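PDB 3OLO: Two-component sensor histidine kinase from Nostoc sp., which probably autophosphorylates on a histidine and relays the phosphate to a response regulator, with its PAS domain likely helping to sense the signal. Local coordinates for residues Q34-N39 with Q105-S110; H68-I73 with M97-L102; R44-S49 with Q59-D64. All coordinates share one frame; numbering follows the deposited sequence.

Contact 1. Residues Q34-N39 with Q105-S110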
loop_
_atom_site.group_PDB
_atom_site.type_symbol
_atom_site.label_atom_id
_atom_site.label_comp_id
_atom_site.label_asym_id
_atom_site.label_seq_id
_atom_site.Cartn_x
_atom_site.Cartn_y
_atom_site.Cartn_z
ATOM N N GLN A 34 19.715 0.171 -2.446
ATOM C CA GLN A 34 19.470 -1.173 -1.922
ATOM C C GLN A 34 17.995 -1.316 -1.532
ATOM O O GLN A 34 17.416 -0.401 -0.965
ATOM C CB GLN A 34 20.367 -1.456 -0.709
ATOM C CG GLN A 34 20.013 -0.707 0.591
ATOM C CD GLN A 34 20.653 0.678 0.705
ATOM O OE1 GLN A 34 20.652 1.462 -0.243
ATOM N NE2 GLN A 34 21.203 0.980 1.877
ATOM N N PHE A 35 17.377 -2.449 -1.858
ATOM C CA PHE A 35 16.022 -2.728 -1.386
ATOM C C PHE A 35 15.998 -2.830 0.144
ATOM O O PHE A 35 16.875 -3.434 0.746
ATOM C CB PHE A 35 15.494 -4.033 -1.983
ATOM C CG PHE A 35 15.307 -3.989 -3.468
ATOM C CD1 PHE A 35 14.173 -3.396 -4.022
ATOM C CD2 PHE A 35 16.262 -4.545 -4.316
ATOM C CE1 PHE A 35 13.992 -3.351 -5.401
ATOM C CE2 PHE A 35 16.104 -4.507 -5.693
ATOM C CZ PHE A 35 14.956 -3.907 -6.245
ATOM N N LEU A 36 14.985 -2.241 0.762
ATOM C CA LEU A 36 14.835 -2.286 2.212
ATOM C C LEU A 36 13.550 -3.000 2.573
ATOM O O LEU A 36 13.439 -3.624 3.630
ATOM C CB LEU A 36 14.788 -0.871 2.794
ATOM C CG LEU A 36 16.017 -0.007 2.532
ATOM C CD1 LEU A 36 15.805 1.376 3.110
ATOM C CD2 LEU A 36 17.263 -0.652 3.111
ATOM N N TYR A 37 12.570 -2.883 1.689
ATOM C CA TYR A 37 11.271 -3.477 1.909
ATOM C C TYR A 37 10.615 -3.672 0.554
ATOM O O TYR A 37 10.668 -2.786 -0.285
ATOM C CB TYR A 37 10.411 -2.565 2.796
ATOM C CG TYR A 37 9.078 -3.178 3.106
ATOM C CD1 TYR A 37 8.032 -3.102 2.199
ATOM C CD2 TYR A 37 8.873 -3.874 4.287
ATOM C CE1 TYR A 37 6.802 -3.688 2.474
ATOM C CE2 TYR A 37 7.654 -4.454 4.568
ATOM C CZ TYR A 37 6.627 -4.364 3.658
ATOM O OH TYR A 37 5.423 -4.960 3.933
ATOM N N VAL A 38 10.012 -4.832 0.329
ATOM C CA VAL A 38 9.314 -5.098 -0.927
ATOM C C VAL A 38 7.989 -5.740 -0.611
ATOM O O VAL A 38 7.921 -6.543 0.316
ATOM C CB VAL A 38 10.116 -6.068 -1.856
ATOM C CG1 VAL A 38 11.380 -5.405 -2.349
ATOM C CG2 VAL A 38 10.448 -7.393 -1.132
ATOM N N ASN A 39 6.942 -5.399 -1.371
ATOM C CA ASN A 39 5.648 -6.067 -1.219
ATOM C C ASN A 39 5.532 -7.265 -2.159
ATOM O O ASN A 39 6.325 -7.412 -3.085
ATOM C CB ASN A 39 4.464 -5.088 -1.381
ATOM C CG ASN A 39 4.131 -4.761 -2.838
ATOM O OD1 ASN A 39 4.931 -4.965 -3.741
ATOM N ND2 ASN A 39 2.932 -4.216 -3.059
ATOM N N GLN A 105 14.184 9.701 10.730
ATOM C CA GLN A 105 15.358 9.781 11.581
ATOM C C GLN A 105 16.585 9.991 10.696
ATOM O O GLN A 105 16.604 10.925 9.895
ATOM C CB GLN A 105 15.481 8.519 12.432
ATOM C CG GLN A 105 14.291 8.297 13.358
ATOM C CD GLN A 105 14.342 9.181 14.591
ATOM O OE1 GLN A 105 13.786 10.286 14.608
ATOM N NE2 GLN A 105 15.015 8.700 15.634
ATOM N N GLU A 106 17.594 9.133 10.814
ATOM C CA GLU A 106 18.833 9.321 10.054
ATOM C C GLU A 106 18.861 8.526 8.751
ATOM O O GLU A 106 19.927 8.307 8.170
ATOM C CB GLU A 106 20.052 8.963 10.909
ATOM C CG GLU A 106 19.980 7.603 11.586
ATOM C CD GLU A 106 21.228 7.302 12.400
ATOM O OE1 GLU A 106 21.734 8.219 13.090
ATOM O OE2 GLU A 106 21.710 6.148 12.346
ATOM N N ARG A 107 17.690 8.106 8.285
ATOM C CA ARG A 107 17.604 7.332 7.051
ATOM C C ARG A 107 16.858 8.109 5.984
ATOM O O ARG A 107 15.708 8.474 6.177
ATOM C CB ARG A 107 16.874 6.010 7.293
ATOM C CG ARG A 107 17.739 4.785 7.115
ATOM C CD ARG A 107 17.242 3.906 5.978
ATOM N NE ARG A 107 18.318 3.083 5.424
ATOM C CZ ARG A 107 19.140 3.471 4.448
ATOM N NH1 ARG A 107 20.089 2.645 4.025
ATOM N NH2 ARG A 107 19.020 4.677 3.895
ATOM N N ARG A 108 17.515 8.370 4.862
ATOM C CA ARG A 108 16.809 8.835 3.685
ATOM C C ARG A 108 16.533 7.611 2.820
ATOM O O ARG A 108 17.394 6.747 2.650
ATOM C CB ARG A 108 17.623 9.879 2.922
ATOM C CG ARG A 108 16.862 10.537 1.775
ATOM C CD ARG A 108 17.512 11.842 1.357
ATOM N NE ARG A 108 16.987 12.347 0.091
ATOM C CZ ARG A 108 15.899 13.105 -0.024
ATOM N NH1 ARG A 108 15.501 13.519 -1.222
ATOM N NH2 ARG A 108 15.200 13.445 1.052
ATOM N N PHE A 109 15.320 7.521 2.293
ATOM C CA PHE A 109 14.947 6.374 1.473
ATOM C C PHE A 109 13.856 6.808 0.525
ATOM O O PHE A 109 13.338 7.903 0.645
ATOM C CB PHE A 109 14.461 5.223 2.349
ATOM C CG PHE A 109 13.269 5.569 3.193
ATOM C CD1 PHE A 109 13.413 6.313 4.346
ATOM C CD2 PHE A 109 12.007 5.143 2.832
ATOM C CE1 PHE A 109 12.311 6.630 5.126
ATOM C CE2 PHE A 109 10.908 5.451 3.602
ATOM C CZ PHE A 109 11.059 6.198 4.751
ATOM N N SER A 110 13.521 5.972 -0.440
ATOM C CA SER A 110 12.450 6.332 -1.344
ATOM C C SER A 110 11.387 5.261 -1.336
ATOM O O SER A 110 11.671 4.089 -1.144
ATOM C CB SER A 110 12.977 6.579 -2.757
ATOM O OG SER A 110 13.658 5.448 -3.237
#
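Side-chain torsions set up the meeting of Gln-34 and Leu-36 with Arg-107. In Gln-34, CG sits between the backbone N and the carbonyl carbon (chi1 72°) and the chain then bends at chi2, which swings the amide across to the guanidinium. In Leu-36, CG lies opposite the carbonyl carbon (chi1 -60°), and the CD1 branch extends toward the other strand. That methyl rests over one face of the Arg-107 guanidinium, nearer its rim than its middle, with CD1 of Leu-36 3.8 Å from NE of Arg-107. The same CD1 also reaches CB of Phe-109, at 4.1 Å, so a single methyl serves both residues. The Gln-34 amide comes in at the guanidinium edge, its plane turned 79° from that of the arginine. As modelled, NE2 of Gln-34 lies 2.9 Å from NH1 of Arg-107; both are donors, so this closeness is no bond. Gln-34 OE1 instead takes a weak hydrogen bond from the backbone N of Asn-32. Beyond the two segments, Phe-14 of the second subunit packs on Leu-36, and its ring and that of Tyr-17 of the same subunit meet Phe-109 edge to face. The strands in contact are not sheet neighbours: strand 25-29 runs between them, and Leu-36 and Tyr-37 both face its Cys-28 in a classic beta bulge. Side chains of strands 35-38 and 107-116 thus meet across strand 25-29 on one face of the antiparallel sheet of the PAS fold, with strand order 2-1-5-4-3.

Contact 2. Residues H68-I73 with M97-L102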
loop_
_atom_site.group_PDB
_atom_site.type_symbol
_atom_site.label_atom_id
_atom_site.label_comp_id
_atom_site.label_asym_id
_atom_site.label_seq_id
_atom_site.Cartn_x
_atom_site.Cartn_y
_atom_site.Cartn_z
ATOM N N HIS A 68 20.018 6.768 -15.896
ATOM C CA HIS A 68 19.254 7.797 -15.188
ATOM C C HIS A 68 20.164 8.847 -14.568
ATOM O O HIS A 68 21.229 8.528 -14.050
ATOM C CB HIS A 68 18.415 7.169 -14.079
ATOM C CG HIS A 68 17.637 5.974 -14.520
ATOM N ND1 HIS A 68 17.096 5.866 -15.784
ATOM C CD2 HIS A 68 17.318 4.827 -13.876
ATOM C CE1 HIS A 68 16.473 4.707 -15.894
ATOM N NE2 HIS A 68 16.590 4.059 -14.748
ATOM N N ASP A 69 19.735 10.100 -14.612
ATOM C CA ASP A 69 20.482 11.165 -13.973
ATOM C C ASP A 69 20.037 11.220 -12.519
ATOM O O ASP A 69 19.267 12.100 -12.117
ATOM C CB ASP A 69 20.232 12.497 -14.671
ATOM C CG ASP A 69 21.032 13.631 -14.062
ATOM O OD1 ASP A 69 21.471 13.503 -12.898
ATOM O OD2 ASP A 69 21.218 14.653 -14.750
ATOM N N TRP A 70 20.531 10.262 -11.742
ATOM C CA TRP A 70 20.091 10.064 -10.368
ATOM C C TRP A 70 20.187 11.327 -9.528
ATOM O O TRP A 70 19.282 11.620 -8.755
ATOM C CB TRP A 70 20.893 8.939 -9.712
ATOM C CG TRP A 70 20.508 7.600 -10.223
ATOM C CD1 TRP A 70 21.278 6.745 -10.957
ATOM C CD2 TRP A 70 19.240 6.962 -10.059
ATOM N NE1 TRP A 70 20.568 5.608 -11.251
ATOM C CE2 TRP A 70 19.312 5.717 -10.712
ATOM C CE3 TRP A 70 18.050 7.321 -9.419
ATOM C CZ2 TRP A 70 18.241 4.827 -10.741
ATOM C CZ3 TRP A 70 16.988 6.440 -9.449
ATOM C CH2 TRP A 70 17.089 5.207 -10.108
ATOM N N GLU A 71 21.282 12.069 -9.665
ATOM C CA GLU A 71 21.438 13.303 -8.907
ATOM C C GLU A 71 20.214 14.183 -9.101
ATOM O O GLU A 71 19.572 14.595 -8.136
ATOM C CB GLU A 71 22.681 14.062 -9.349
ATOM C CG GLU A 71 22.823 15.409 -8.660
ATOM C CD GLU A 71 24.059 15.494 -7.789
ATOM O OE1 GLU A 71 24.839 14.517 -7.762
ATOM O OE2 GLU A 71 24.248 16.540 -7.130
ATOM N N GLU A 72 19.901 14.468 -10.357
ATOM C CA GLU A 72 18.723 15.256 -10.687
ATOM C C GLU A 72 17.441 14.597 -10.172
ATOM O O GLU A 72 16.514 15.285 -9.756
ATOM C CB GLU A 72 18.634 15.464 -12.196
ATOM C CG GLU A 72 17.226 15.722 -12.690
ATOM C CD GLU A 72 17.191 16.125 -14.148
ATOM O OE1 GLU A 72 16.100 16.484 -14.638
ATOM O OE2 GLU A 72 18.256 16.087 -14.803
ATOM N N ILE A 73 17.385 13.271 -10.202
ATOM C CA ILE A 73 16.222 12.554 -9.680
ATOM C C ILE A 73 15.986 12.927 -8.215
ATOM O O ILE A 73 14.880 13.302 -7.828
ATOM C CB ILE A 73 16.389 11.015 -9.779
ATOM C CG1 ILE A 73 16.465 10.557 -11.245
ATOM C CG2 ILE A 73 15.258 10.302 -9.037
ATOM C CD1 ILE A 73 15.581 11.336 -12.195
HETATM N N MSE A 97 8.161 3.852 -13.071
HETATM C CA MSE A 97 8.434 3.982 -11.643
HETATM C C MSE A 97 8.032 5.364 -11.167
HETATM O O MSE A 97 8.353 6.352 -11.819
HETATM C CB MSE A 97 9.933 3.845 -11.360
HETATM C CG MSE A 97 10.534 2.493 -11.497
HETATM SE SE MSE A 97 12.497 2.615 -11.224
HETATM C CE MSE A 97 12.585 2.853 -9.313
ATOM N N SER A 98 7.362 5.427 -10.020
ATOM C CA SER A 98 7.105 6.687 -9.323
ATOM C C SER A 98 7.852 6.677 -7.995
ATOM O O SER A 98 7.697 5.763 -7.191
ATOM C CB SER A 98 5.613 6.881 -9.079
ATOM O OG SER A 98 4.943 7.168 -10.290
ATOM N N LEU A 99 8.689 7.679 -7.781
ATOM C CA LEU A 99 9.498 7.742 -6.579
ATOM C C LEU A 99 9.091 8.923 -5.734
ATOM O O LEU A 99 8.822 9.998 -6.261
ATOM C CB LEU A 99 10.959 7.933 -6.926
ATOM C CG LEU A 99 11.627 6.842 -7.733
ATOM C CD1 LEU A 99 11.486 7.131 -9.220
ATOM C CD2 LEU A 99 13.077 6.788 -7.310
ATOM N N THR A 100 9.075 8.703 -4.423
ATOM C CA THR A 100 8.963 9.757 -3.435
ATOM C C THR A 100 10.095 9.574 -2.435
ATOM O O THR A 100 10.245 8.498 -1.874
ATOM C CB THR A 100 7.650 9.646 -2.672
ATOM O OG1 THR A 100 6.560 9.587 -3.599
ATOM C CG2 THR A 100 7.472 10.834 -1.744
ATOM N N PHE A 101 10.884 10.614 -2.191
ATOM C CA PHE A 101 11.961 10.502 -1.215
ATOM C C PHE A 101 11.504 10.991 0.143
ATOM O O PHE A 101 10.801 11.985 0.248
ATOM C CB PHE A 101 13.191 11.263 -1.674
ATOM C CG PHE A 101 13.852 10.645 -2.856
ATOM C CD1 PHE A 101 13.455 10.987 -4.143
ATOM C CD2 PHE A 101 14.851 9.699 -2.691
ATOM C CE1 PHE A 101 14.058 10.400 -5.248
ATOM C CE2 PHE A 101 15.463 9.115 -3.788
ATOM C CZ PHE A 101 15.065 9.468 -5.069
ATOM N N LEU A 102 11.916 10.273 1.179
ATOM C CA LEU A 102 11.474 10.540 2.534
ATOM C C LEU A 102 12.654 10.413 3.478
ATOM O O LEU A 102 13.647 9.759 3.161
ATOM C CB LEU A 102 10.405 9.530 2.928
ATOM C CG LEU A 102 9.158 9.573 2.049
ATOM C CD1 LEU A 102 8.158 8.520 2.480
ATOM C CD2 LEU A 102 8.536 10.957 2.096
#
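Ile-73 meets Phe-101 and Leu-99 through its CG2 branch, which lies anti to the backbone N while CG1 takes the place beside that N. This rotamer aims the CG2 methyl at the sheet. CG2 of Ile-73 stands 4.0 Å from CE1 of Phe-101, the two side chains crossing at a slant, and 4.5 Å from CD2 of Leu-99. In Phe-101, CG stands beside the backbone N (chi1 -69°), a torsion that carries the ring out toward the helix with CE1 and CZ next to CG2 of Ile-73. Trp-70 adds a lighter touch: its CZ3 is 4.5 Å from CD2 of Leu-99, which sits near the plane of the indole, at its edge. One face of that indole carries CB of His-68, 3.8 Å above the plane, while its NE1 is hydrogen-bonded to the backbone O of Phe-65. At the start of the helix Asp-69 is the N-cap: Glu-72 N donates to Asp-69 OD1 over 3.1 Å in a nearly straight bond (170°) that arrives from above the carboxylate plane. Since residues alternate along the strand, Met-97, Leu-99 and Phe-101 point to the helix, whereas Thr-100 and Leu-102 touch Asn-21 of the second subunit. Apolar packing of a short helix over the inner face of the antiparallel sheet is characteristic of the PAS fold, in which many relatives hold a ligand between helices and sheet.

Contact 3. Residues R44-S49 with Q59-D64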
loop_
_atom_site.group_PDB
_atom_site.type_symbol
_atom_site.label_atom_id
_atom_site.label_comp_id
_atom_site.label_asym_id
_atom_site.label_seq_id
_atom_site.Cartn_x
_atom_site.Cartn_y
_atom_site.Cartn_z
ATOM N N ARG A 44 6.538 -10.834 -7.233
ATOM C CA ARG A 44 5.945 -11.438 -8.417
ATOM C C ARG A 44 6.499 -10.831 -9.712
ATOM O O ARG A 44 6.823 -11.547 -10.656
ATOM C CB ARG A 44 4.420 -11.294 -8.399
ATOM C CG ARG A 44 3.772 -11.881 -9.659
ATOM C CD ARG A 44 2.447 -11.233 -10.021
ATOM N NE ARG A 44 2.134 -11.474 -11.433
ATOM C CZ ARG A 44 2.472 -10.669 -12.443
ATOM N NH1 ARG A 44 3.136 -9.528 -12.223
ATOM N NH2 ARG A 44 2.136 -11.004 -13.686
HETATM N N MSE A 45 6.606 -9.511 -9.761
HETATM C CA MSE A 45 7.002 -8.832 -10.991
HETATM C C MSE A 45 8.464 -9.100 -11.341
HETATM O O MSE A 45 8.814 -9.373 -12.495
HETATM C CB MSE A 45 6.789 -7.326 -10.849
HETATM C CG MSE A 45 7.255 -6.529 -12.046
HETATM SE SE MSE A 45 7.015 -4.588 -11.765
HETATM C CE MSE A 45 8.299 -4.305 -10.358
ATOM N N THR A 46 9.325 -9.003 -10.344
ATOM C CA THR A 46 10.751 -9.185 -10.565
ATOM C C THR A 46 11.130 -10.674 -10.567
ATOM O O THR A 46 12.199 -11.040 -11.045
ATOM C CB THR A 46 11.551 -8.511 -9.461
ATOM O OG1 THR A 46 11.283 -9.185 -8.220
ATOM C CG2 THR A 46 11.174 -7.042 -9.340
ATOM N N GLU A 47 10.255 -11.506 -10.002
ATOM C CA GLU A 47 10.410 -12.967 -9.963
ATOM C C GLU A 47 11.488 -13.421 -8.999
ATOM O O GLU A 47 11.911 -14.567 -9.035
ATOM C CB GLU A 47 10.658 -13.544 -11.362
ATOM C CG GLU A 47 9.579 -13.118 -12.334
ATOM C CD GLU A 47 9.699 -13.780 -13.667
ATOM O OE1 GLU A 47 10.813 -13.765 -14.233
ATOM O OE2 GLU A 47 8.678 -14.314 -14.150
ATOM N N TYR A 48 11.904 -12.518 -8.122
ATOM C CA TYR A 48 12.818 -12.854 -7.044
ATOM C C TYR A 48 12.054 -13.034 -5.749
ATOM O O TYR A 48 11.018 -12.420 -5.544
ATOM C CB TYR A 48 13.835 -11.744 -6.864
ATOM C CG TYR A 48 14.835 -11.676 -7.978
ATOM C CD1 TYR A 48 15.976 -12.462 -7.953
ATOM C CD2 TYR A 48 14.642 -10.817 -9.052
ATOM C CE1 TYR A 48 16.896 -12.403 -8.973
ATOM C CE2 TYR A 48 15.555 -10.748 -10.071
ATOM C CZ TYR A 48 16.677 -11.548 -10.027
ATOM O OH TYR A 48 17.569 -11.473 -11.037
ATOM N N SER A 49 12.569 -13.884 -4.876
ATOM C CA SER A 49 11.948 -14.088 -3.585
ATOM C C SER A 49 12.247 -12.867 -2.736
ATOM O O SER A 49 13.147 -12.083 -3.053
ATOM C CB SER A 49 12.517 -15.333 -2.913
ATOM O OG SER A 49 13.799 -15.048 -2.380
ATOM N N GLN A 59 20.084 -1.717 -9.084
ATOM C CA GLN A 59 20.949 -1.881 -10.235
ATOM C C GLN A 59 20.976 -3.330 -10.739
ATOM O O GLN A 59 21.401 -3.591 -11.861
ATOM C CB GLN A 59 22.356 -1.430 -9.865
ATOM C CG GLN A 59 23.328 -1.423 -11.018
ATOM C CD GLN A 59 24.694 -0.874 -10.620
ATOM O OE1 GLN A 59 25.437 -0.364 -11.459
ATOM N NE2 GLN A 59 25.029 -0.981 -9.335
ATOM N N ASP A 60 20.525 -4.267 -9.914
ATOM C CA ASP A 60 20.475 -5.684 -10.310
ATOM C C ASP A 60 19.214 -6.017 -11.109
ATOM O O ASP A 60 19.123 -7.096 -11.682
ATOM C CB ASP A 60 20.513 -6.585 -9.072
ATOM C CG ASP A 60 21.756 -6.370 -8.234
ATOM O OD1 ASP A 60 22.834 -6.118 -8.818
ATOM O OD2 ASP A 60 21.655 -6.457 -6.992
ATOM N N ILE A 61 18.239 -5.102 -11.098
ATOM C CA ILE A 61 16.942 -5.265 -11.763
ATOM C C ILE A 61 16.774 -4.243 -12.892
ATOM O O ILE A 61 16.313 -4.550 -13.980
ATOM C CB ILE A 61 15.782 -4.985 -10.770
ATOM C CG1 ILE A 61 15.942 -5.806 -9.488
ATOM C CG2 ILE A 61 14.425 -5.245 -11.414
ATOM C CD1 ILE A 61 15.550 -7.232 -9.628
ATOM N N ASP A 62 17.109 -2.999 -12.596
ATOM C CA ASP A 62 16.927 -1.910 -13.548
ATOM C C ASP A 62 18.035 -1.964 -14.590
ATOM O O ASP A 62 19.153 -1.521 -14.354
ATOM C CB ASP A 62 16.933 -0.569 -12.817
ATOM C CG ASP A 62 16.603 0.598 -13.725
ATOM O OD1 ASP A 62 16.640 0.434 -14.963
ATOM O OD2 ASP A 62 16.312 1.683 -13.197
ATOM N N VAL A 63 17.713 -2.539 -15.738
ATOM C CA VAL A 63 18.656 -2.657 -16.838
ATOM C C VAL A 63 19.274 -1.319 -17.223
ATOM O O VAL A 63 20.432 -1.255 -17.627
ATOM C CB VAL A 63 17.962 -3.240 -18.082
ATOM C CG1 VAL A 63 18.945 -3.342 -19.242
ATOM C CG2 VAL A 63 17.384 -4.602 -17.760
ATOM N N ASP A 64 18.499 -0.246 -17.110
ATOM C CA ASP A 64 18.963 1.050 -17.583
ATOM C C ASP A 64 19.380 1.968 -16.447
ATOM O O ASP A 64 19.411 3.191 -16.604
ATOM C CB ASP A 64 17.878 1.697 -18.440
ATOM C CG ASP A 64 17.616 0.919 -19.715
ATOM O OD1 ASP A 64 18.584 0.365 -20.285
ATOM O OD2 ASP A 64 16.447 0.850 -20.141
HETATM O O HOH W 1 17.576 -9.195 -12.640
#
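In the helical part of the PAS fold, where helix 40-46 gives way to a turn, Thr-46 and Tyr-48 receive Ile-61 from the loop that leads toward helix 70-76. The CD1 methyl of Ile-61 does the touching. It approaches the Tyr-48 ring obliquely, 3.5 Å from CE2 of Tyr-48, the two side chains running alongside in opposing senses. A looser approach of 4.2 Å joins the same CD1 of Ile-61 to CB of Thr-46. With CG1 of Ile-61 beside its backbone N and a further bend at chi2 (-78°), the methyl is turned to the tyrosine. Thr-46 CB in turn lies in the plane of the Tyr-48 ring, at its edge, so the three side chains form one packed group. The chain folds back here because Glu-47 leaves the helix with positive phi, and Tyr-48 N then makes a weak bond of 3.4 Å to OG1 of Thr-46, an atom also hydrogen-bonded to the backbone O of Thr-42. A water joins the segments at the polar end of the ring: Tyr-48 OH donates to it over 2.8 Å, and it donates to Asp-60 O. Further along the loop Asp-62 forms an Asx turn, OD1 of Asp-62 accepting from Asp-64 N at 2.9 Å, while its other oxygen, OD2, bonds His-68 NE2. Direct contact rests on the Ile-61 methyl; the water supplies the polar link and probably helps hold the hydroxyl end of Tyr-48, whose ring rotation is limited instead by packing against Ile-61 and Thr-46.

From the N terminus, helix 8-21 and strand 25-29 come before the first segment, 34-39. The chain then runs through helix 40-46, and contact 3 closes a short loop around helix 50-53. Contact 2 follows in series, closing its own loop when strand 92-104 returns beneath helix 70-76. Contact 1 closes last, at 105-110, and its long loop encloses both others without crossing them. Phe-109 O probably bonds Leu-102 N between neighbouring strands, Phe-35 packs on Ile-61, and contacts 2 and 3 meet at His-68 and Asp-62. Contact 1 joins edge strand 35-38 to strand 107-116, contact 2 helix 70-76 to strand 92-104, and contact 3 the end of helix 40-46 to loop 59-64.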